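Local coordinates for protein HTH-type transcriptional regulator LysG (Mycobacterium tuberculosis, PDB 3ISP) that binds DNA as a homodimeric LysR-type transcriptional regulator, probably activating expression of the exporter LysE and repressing its own, at residues L52-R55 / C59-T62; V18-F23 / A27-V32. One frame throughout, in Å; residues are numbered along the deposited sequence.

Contact 1. Residues L52-R55 / C59-T62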
ATOM      1  N   LEU A  52       6.709  14.064  15.298  1.00 53.35           N
ATOM      2  CA  LEU A  52       7.627  14.026  14.158  1.00 51.11           C
ATOM      3  C   LEU A  52       8.247  12.658  13.875  1.00 58.15           C
ATOM      4  O   LEU A  52       8.697  12.383  12.756  1.00 56.15           O
ATOM      5  CB  LEU A  52       8.734  15.057  14.340  1.00 51.60           C
ATOM      6  CG  LEU A  52       8.272  16.509  14.339  1.00 54.46           C
ATOM      7  CD1 LEU A  52       9.417  17.446  14.663  1.00 59.08           C
ATOM      8  CD2 LEU A  52       7.658  16.861  13.008  1.00 58.55           C
ATOM      9  N   VAL A  53       8.265  11.806  14.891  1.00 59.08           N
ATOM     10  CA  VAL A  53       8.901  10.504  14.801  1.00 55.08           C
ATOM     11  C   VAL A  53       8.023   9.441  15.418  1.00 58.47           C
ATOM     12  O   VAL A  53       7.655   9.542  16.581  1.00 60.87           O
ATOM     13  CB  VAL A  53      10.198  10.464  15.620  1.00 56.47           C
ATOM     14  CG1 VAL A  53      10.906   9.137  15.408  1.00 65.67           C
ATOM     15  CG2 VAL A  53      11.095  11.614  15.260  1.00 57.02           C
ATOM     16  N   VAL A  54       7.700   8.408  14.655  1.00 59.62           N
ATOM     17  CA  VAL A  54       7.084   7.239  15.250  1.00 61.80           C
ATOM     18  C   VAL A  54       8.151   6.544  16.107  1.00 70.84           C
ATOM     19  O   VAL A  54       9.205   6.161  15.600  1.00 73.17           O
ATOM     20  CB  VAL A  54       6.565   6.282  14.187  1.00 60.21           C
ATOM     21  CG1 VAL A  54       5.466   5.428  14.766  1.00 66.95           C
ATOM     22  CG2 VAL A  54       6.056   7.057  12.995  1.00 57.97           C
ATOM     23  N   ARG A  55       7.882   6.393  17.403  1.00 68.49           N
ATOM     24  CA  ARG A  55       8.887   5.885  18.336  1.00 71.48           C
ATOM     25  C   ARG A  55       9.153   4.387  18.205  1.00 78.81           C
ATOM     26  O   ARG A  55      10.184   3.902  18.668  1.00 81.36           O
ATOM     27  CB  ARG A  55       8.506   6.210  19.785  1.00 69.11           C
ATOM     28  CG  ARG A  55       9.113   7.492  20.336  1.00 70.32           C
ATOM     29  CD  ARG A  55       8.301   8.724  19.968  1.00 70.62           C
ATOM     30  NE  ARG A  55       8.910   9.953  20.470  1.00 66.81           N
ATOM     31  CZ  ARG A  55       8.424  11.169  20.243  1.00 70.43           C
ATOM     32  NH1 ARG A  55       7.320  11.316  19.521  1.00 65.51           N
ATOM     33  NH2 ARG A  55       9.033  12.238  20.745  1.00 68.49           N
ATOM     34  N   CYS A  59      12.555   3.452  13.951  1.00 83.22           N
ATOM     35  CA  CYS A  59      12.064   4.823  13.978  1.00 76.96           C
ATOM     36  C   CYS A  59      11.989   5.431  12.583  1.00 74.78           C
ATOM     37  O   CYS A  59      12.965   5.438  11.841  1.00 78.00           O
ATOM     38  CB  CYS A  59      12.939   5.686  14.884  1.00 75.41           C
ATOM     39  SG  CYS A  59      13.054   5.069  16.561  1.00 89.71           S
ATOM     40  N   ARG A  60      10.818   5.939  12.231  1.00 70.66           N
ATOM     41  CA  ARG A  60      10.639   6.598  10.950  1.00 71.15           C
ATOM     42  C   ARG A  60       9.990   7.964  11.148  1.00 68.73           C
ATOM     43  O   ARG A  60       9.359   8.224  12.172  1.00 64.69           O
ATOM     44  CB  ARG A  60       9.791   5.735  10.014  1.00 69.54           C
ATOM     45  CG  ARG A  60       8.444   5.318  10.593  1.00 74.96           C
ATOM     46  CD  ARG A  60       7.490   4.813   9.507  1.00 77.51           C
ATOM     47  NE  ARG A  60       6.105   4.685   9.971  1.00 79.43           N
ATOM     48  CZ  ARG A  60       5.667   3.718  10.778  1.00 76.50           C
ATOM     49  NH1 ARG A  60       6.505   2.791  11.239  1.00 63.92           N
ATOM     50  NH2 ARG A  60       4.391   3.684  11.135  1.00 68.48           N
ATOM     51  N   ALA A  61      10.157   8.836  10.165  1.00 64.98           N
ATOM     52  CA  ALA A  61       9.518  10.137  10.194  1.00 61.36           C
ATOM     53  C   ALA A  61       8.012   9.991   9.993  1.00 61.20           C
ATOM     54  O   ALA A  61       7.555   9.121   9.249  1.00 60.82           O
ATOM     55  CB  ALA A  61      10.111  11.039   9.109  1.00 58.19           C
ATOM     56  N   THR A  62       7.242  10.839  10.664  1.00 56.58           N
ATOM     57  CA  THR A  62       5.835  10.952  10.358  1.00 49.04           C
ATOM     58  C   THR A  62       5.760  11.822   9.131  1.00 55.77           C
ATOM     59  O   THR A  62       6.753  12.406   8.712  1.00 59.09           O
ATOM     60  CB  THR A  62       5.058  11.653  11.460  1.00 47.35           C
ATOM     61  OG1 THR A  62       5.601  12.961  11.654  1.00 49.39           O
ATOM     62  CG2 THR A  62       5.128  10.875  12.754  1.00 50.49           C
TER

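Contact 2. Residues V18-F23 / A27-V32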
ATOM      1  N   VAL A  18      15.902   9.110  12.534  1.00 72.87           N
ATOM      2  CA  VAL A  18      15.179   8.507  11.421  1.00 74.27           C
ATOM      3  C   VAL A  18      16.087   7.707  10.493  1.00 78.95           C
ATOM      4  O   VAL A  18      15.767   6.581  10.118  1.00 78.01           O
ATOM      5  CB  VAL A  18      14.407   9.546  10.609  1.00 71.49           C
ATOM      6  CG1 VAL A  18      14.136   9.022   9.217  1.00 56.10           C
ATOM      7  CG2 VAL A  18      13.109   9.902  11.324  1.00 72.39           C
ATOM      8  N   GLU A  19      17.222   8.287  10.125  1.00 83.11           N
ATOM      9  CA  GLU A  19      18.166   7.599   9.252  1.00 84.74           C
ATOM     10  C   GLU A  19      18.749   6.343   9.916  1.00 83.11           C
ATOM     11  O   GLU A  19      19.225   5.438   9.231  1.00 82.17           O
ATOM     12  CB  GLU A  19      19.283   8.558   8.831  1.00 89.06           C
ATOM     13  CG  GLU A  19      20.121   8.082   7.650  1.00 97.89           C
ATOM     14  CD  GLU A  19      20.981   9.191   7.059  1.00105.46           C
ATOM     15  OE1 GLU A  19      20.740  10.378   7.386  1.00104.71           O
ATOM     16  OE2 GLU A  19      21.894   8.875   6.264  1.00102.40           O
ATOM     17  N   LEU A  20      18.698   6.289  11.244  1.00 78.71           N
ATOM     18  CA  LEU A  20      19.292   5.180  11.989  1.00 83.14           C
ATOM     19  C   LEU A  20      18.273   4.269  12.657  1.00 83.95           C
ATOM     20  O   LEU A  20      18.635   3.208  13.166  1.00 82.12           O
ATOM     21  CB  LEU A  20      20.267   5.701  13.049  1.00 89.60           C
ATOM     22  CG  LEU A  20      21.768   5.638  12.748  1.00 94.77           C
ATOM     23  CD1 LEU A  20      22.071   6.119  11.337  1.00 97.75           C
ATOM     24  CD2 LEU A  20      22.551   6.437  13.778  1.00 90.63           C
ATOM     25  N   GLY A  21      17.012   4.695  12.675  1.00 82.12           N
ATOM     26  CA  GLY A  21      15.922   3.901  13.226  1.00 77.58           C
ATOM     27  C   GLY A  21      16.065   3.446  14.672  1.00 83.85           C
ATOM     28  O   GLY A  21      15.772   2.293  14.987  1.00 90.70           O
ATOM     29  N   SER A  22      16.505   4.347  15.548  1.00 85.18           N
ATOM     30  CA  SER A  22      16.661   4.055  16.976  1.00 83.81           C
ATOM     31  C   SER A  22      17.043   5.301  17.760  1.00 86.70           C
ATOM     32  O   SER A  22      17.856   6.102  17.298  1.00 89.02           O
ATOM     33  CB  SER A  22      17.737   2.994  17.191  1.00 88.33           C
ATOM     34  OG  SER A  22      18.287   3.098  18.495  1.00 90.59           O
ATOM     35  N   PHE A  23      16.472   5.463  18.952  1.00 85.87           N
ATOM     36  CA  PHE A  23      16.842   6.585  19.820  1.00 88.74           C
ATOM     37  C   PHE A  23      18.219   6.379  20.457  1.00 93.19           C
ATOM     38  O   PHE A  23      19.006   7.316  20.572  1.00 90.97           O
ATOM     39  CB  PHE A  23      15.789   6.812  20.908  1.00 86.88           C
ATOM     40  CG  PHE A  23      14.687   7.759  20.507  1.00 85.53           C
ATOM     41  CD1 PHE A  23      13.915   7.517  19.383  1.00 86.16           C
ATOM     42  CD2 PHE A  23      14.412   8.882  21.266  1.00 82.79           C
ATOM     43  CE1 PHE A  23      12.899   8.383  19.023  1.00 80.08           C
ATOM     44  CE2 PHE A  23      13.399   9.750  20.909  1.00 80.03           C
ATOM     45  CZ  PHE A  23      12.642   9.500  19.789  1.00 77.23           C
ATOM     46  N   ALA A  27      21.939   8.308  19.644  1.00100.61           N
ATOM     47  CA  ALA A  27      22.537   8.915  20.830  1.00102.43           C
ATOM     48  C   ALA A  27      24.040   8.642  20.855  1.00108.17           C
ATOM     49  O   ALA A  27      24.850   9.553  21.057  1.00108.00           O
ATOM     50  CB  ALA A  27      21.870   8.391  22.102  1.00 95.36           C
ATOM     51  N   GLU A  28      24.404   7.379  20.648  1.00106.34           N
ATOM     52  CA  GLU A  28      25.802   6.993  20.537  1.00106.81           C
ATOM     53  C   GLU A  28      26.284   7.327  19.127  1.00111.16           C
ATOM     54  O   GLU A  28      27.019   6.555  18.505  1.00113.77           O
ATOM     55  CB  GLU A  28      25.967   5.499  20.822  1.00107.48           C
ATOM     56  CG  GLU A  28      27.384   5.082  21.174  1.00114.49           C
ATOM     57  CD  GLU A  28      27.636   3.596  20.952  1.00126.19           C
ATOM     58  OE1 GLU A  28      27.032   3.018  20.020  1.00128.15           O
ATOM     59  OE2 GLU A  28      28.445   3.006  21.704  1.00123.06           O
ATOM     60  N   ARG A  29      25.851   8.481  18.625  1.00103.81           N
ATOM     61  CA  ARG A  29      26.207   8.928  17.286  1.00100.57           C
ATOM     62  C   ARG A  29      26.352  10.440  17.278  1.00102.78           C
ATOM     63  O   ARG A  29      26.868  11.025  16.327  1.00102.27           O
ATOM     64  CB  ARG A  29      25.127   8.514  16.291  1.00101.92           C
ATOM     65  CG  ARG A  29      25.631   8.283  14.878  1.00107.67           C
ATOM     66  CD  ARG A  29      26.480   7.016  14.787  1.00108.92           C
ATOM     67  NE  ARG A  29      26.339   6.299  13.515  1.00109.95           N
ATOM     68  CZ  ARG A  29      26.042   6.858  12.341  1.00108.53           C
ATOM     69  NH1 ARG A  29      25.866   8.169  12.233  1.00102.73           N
ATOM     70  NH2 ARG A  29      25.937   6.093  11.260  1.00106.56           N
ATOM     71  N   LEU A  30      25.878  11.064  18.350  1.00107.41           N
ATOM     72  CA  LEU A  30      25.924  12.514  18.500  1.00105.70           C
ATOM     73  C   LEU A  30      26.432  12.879  19.892  1.00108.35           C
ATOM     74  O   LEU A  30      26.388  14.044  20.292  1.00105.55           O
ATOM     75  CB  LEU A  30      24.533  13.122  18.302  1.00102.91           C
ATOM     76  CG  LEU A  30      23.698  12.725  17.086  1.00 95.23           C
ATOM     77  CD1 LEU A  30      22.466  13.615  17.004  1.00 91.13           C
ATOM     78  CD2 LEU A  30      24.521  12.822  15.815  1.00 95.50           C
ATOM     79  N   HIS A  31      26.892  11.873  20.631  1.00106.89           N
ATOM     80  CA  HIS A  31      27.440  12.092  21.961  1.00106.30           C
ATOM     81  C   HIS A  31      26.401  12.760  22.859  1.00105.81           C
ATOM     82  O   HIS A  31      26.496  13.954  23.140  1.00107.63           O
ATOM     83  CB  HIS A  31      28.704  12.958  21.873  1.00105.72           C
ATOM     84  CG  HIS A  31      29.670  12.750  22.999  1.00107.20           C
ATOM     85  ND1 HIS A  31      29.885  13.694  23.981  1.00107.30           N
ATOM     86  CD2 HIS A  31      30.485  11.709  23.293  1.00103.50           C
ATOM     87  CE1 HIS A  31      30.785  13.240  24.836  1.00103.05           C
ATOM     88  NE2 HIS A  31      31.167  12.039  24.441  1.00103.40           N
ATOM     89  N   VAL A  32      25.407  11.986  23.292  1.00101.36           N
ATOM     90  CA  VAL A  32      24.365  12.477  24.195  1.00100.20           C
ATOM     91  C   VAL A  32      23.522  11.331  24.730  1.00 97.27           C
ATOM     92  O   VAL A  32      23.462  10.259  24.129  1.00 96.48           O
ATOM     93  CB  VAL A  32      23.415  13.483  23.505  1.00104.64           C
ATOM     94  CG1 VAL A  32      23.889  14.918  23.701  1.00102.29           C
ATOM     95  CG2 VAL A  32      23.260  13.148  22.025  1.00106.78           C
TER

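Contact 1. Residues L52-R55 / C59-T62
The carbonyl oxygen of L52 takes the backbone N-H of T62, O to N 3.0 Å, in a nearly straight bond of 171°. Two residues further along the hairpin, the amide of V54 donates to the oxygen of R60, with 3.0 Å from N to O and a bend to 145° at the hydrogen. Weaker C-H contacts fill in between these bonds: A61 CA lies 3.5 Å from L52 O, so that oxygen receives a second, softer donor. Other polar groups find partners beyond the two segments. T62 OG1 is hydrogen-bonded to V51 O, while E45 OE2 serves both the amide of L52 and, through a salt bridge, NH1 of R55. R60 starts with CG between its own N and carbonyl carbon (chi1 54°) and then runs extended to NE, passing V54 at a slant. V54 CG2 meets R60 CG at 3.8 Å and lies over one face of the guanidinium, near its rim, and NH2 forms a salt bridge with E138 of the second subunit. On the side of V53 and A61, V53 CG1 touches C59 CB at 4.0 Å, while V53 also packs on L14 and V17. This is the small antiparallel wing of a winged helix-turn-helix. Few backbone bonds tie its strands together, and its charged side chains fasten it to E45 on helix 34-48 and to the other subunit.

Contact 2. Residues V18-F23 / A27-V32
The carbonyl oxygen of A27, a residue whose N lies 3.2 Å from F23 O, accepts the amide of L30 at 3.3 Å from N to O. The N of V32 adds a weak bond to the same oxygen, at 3.4 Å. A27 O thus takes two amides of the turn that follows the short helix 23-27, one of them weakly. A27 CB also lies 3.4 Å from F23 O. The other meeting is made by side chains alone. L20 and R29 both point across the gap and cross at about a right angle, with L20 CD2 standing 3.7 Å above the guanidinium plane of R29, over its centre. The same methyl is 3.8 Å from R29 CG, so it rests against the aliphatic part of the arginine as well as its flat end. R29 reaches this position with CG anti to its N (chi1 -151°) and then bends at chi2 and chi3, which curls the chain round the leucine methyl. L20 CD1 comes to 3.9 Å from R29 NH2. Between these residues the chain turns at G21, whose phi is positive, and S22 starts the next helix as its N-cap, OG bonding to A25 N. Helix 9-20 is therefore joined through a tight turn to helix 23-27, the first helix of the predicted helix-turn-helix, while the ring of F23 packs on V37, S38 and I41 of helix 34-48.

Overall arrangement
Both contacts belong to the N-terminal winged helix-turn-helix, and their centres are about 13 Å apart. Contact 1 is mostly buried and held by backbone bonds across a short hairpin; contact 2 is only partly buried and relies on a leucine methyl laid against an arginine. The arginine of contact 1 that packs on a valine goes on to a salt bridge with the second subunit, whereas no other chain of the assembly touches contact 2. The two share neighbours: V18 packs on A61, and F23 lies against R55 and C59. Helix 9-20 supplies part of contact 2 and packs on contact 1, and helix 34-48 touches both, so the wing packs directly against the helix-turn-helix.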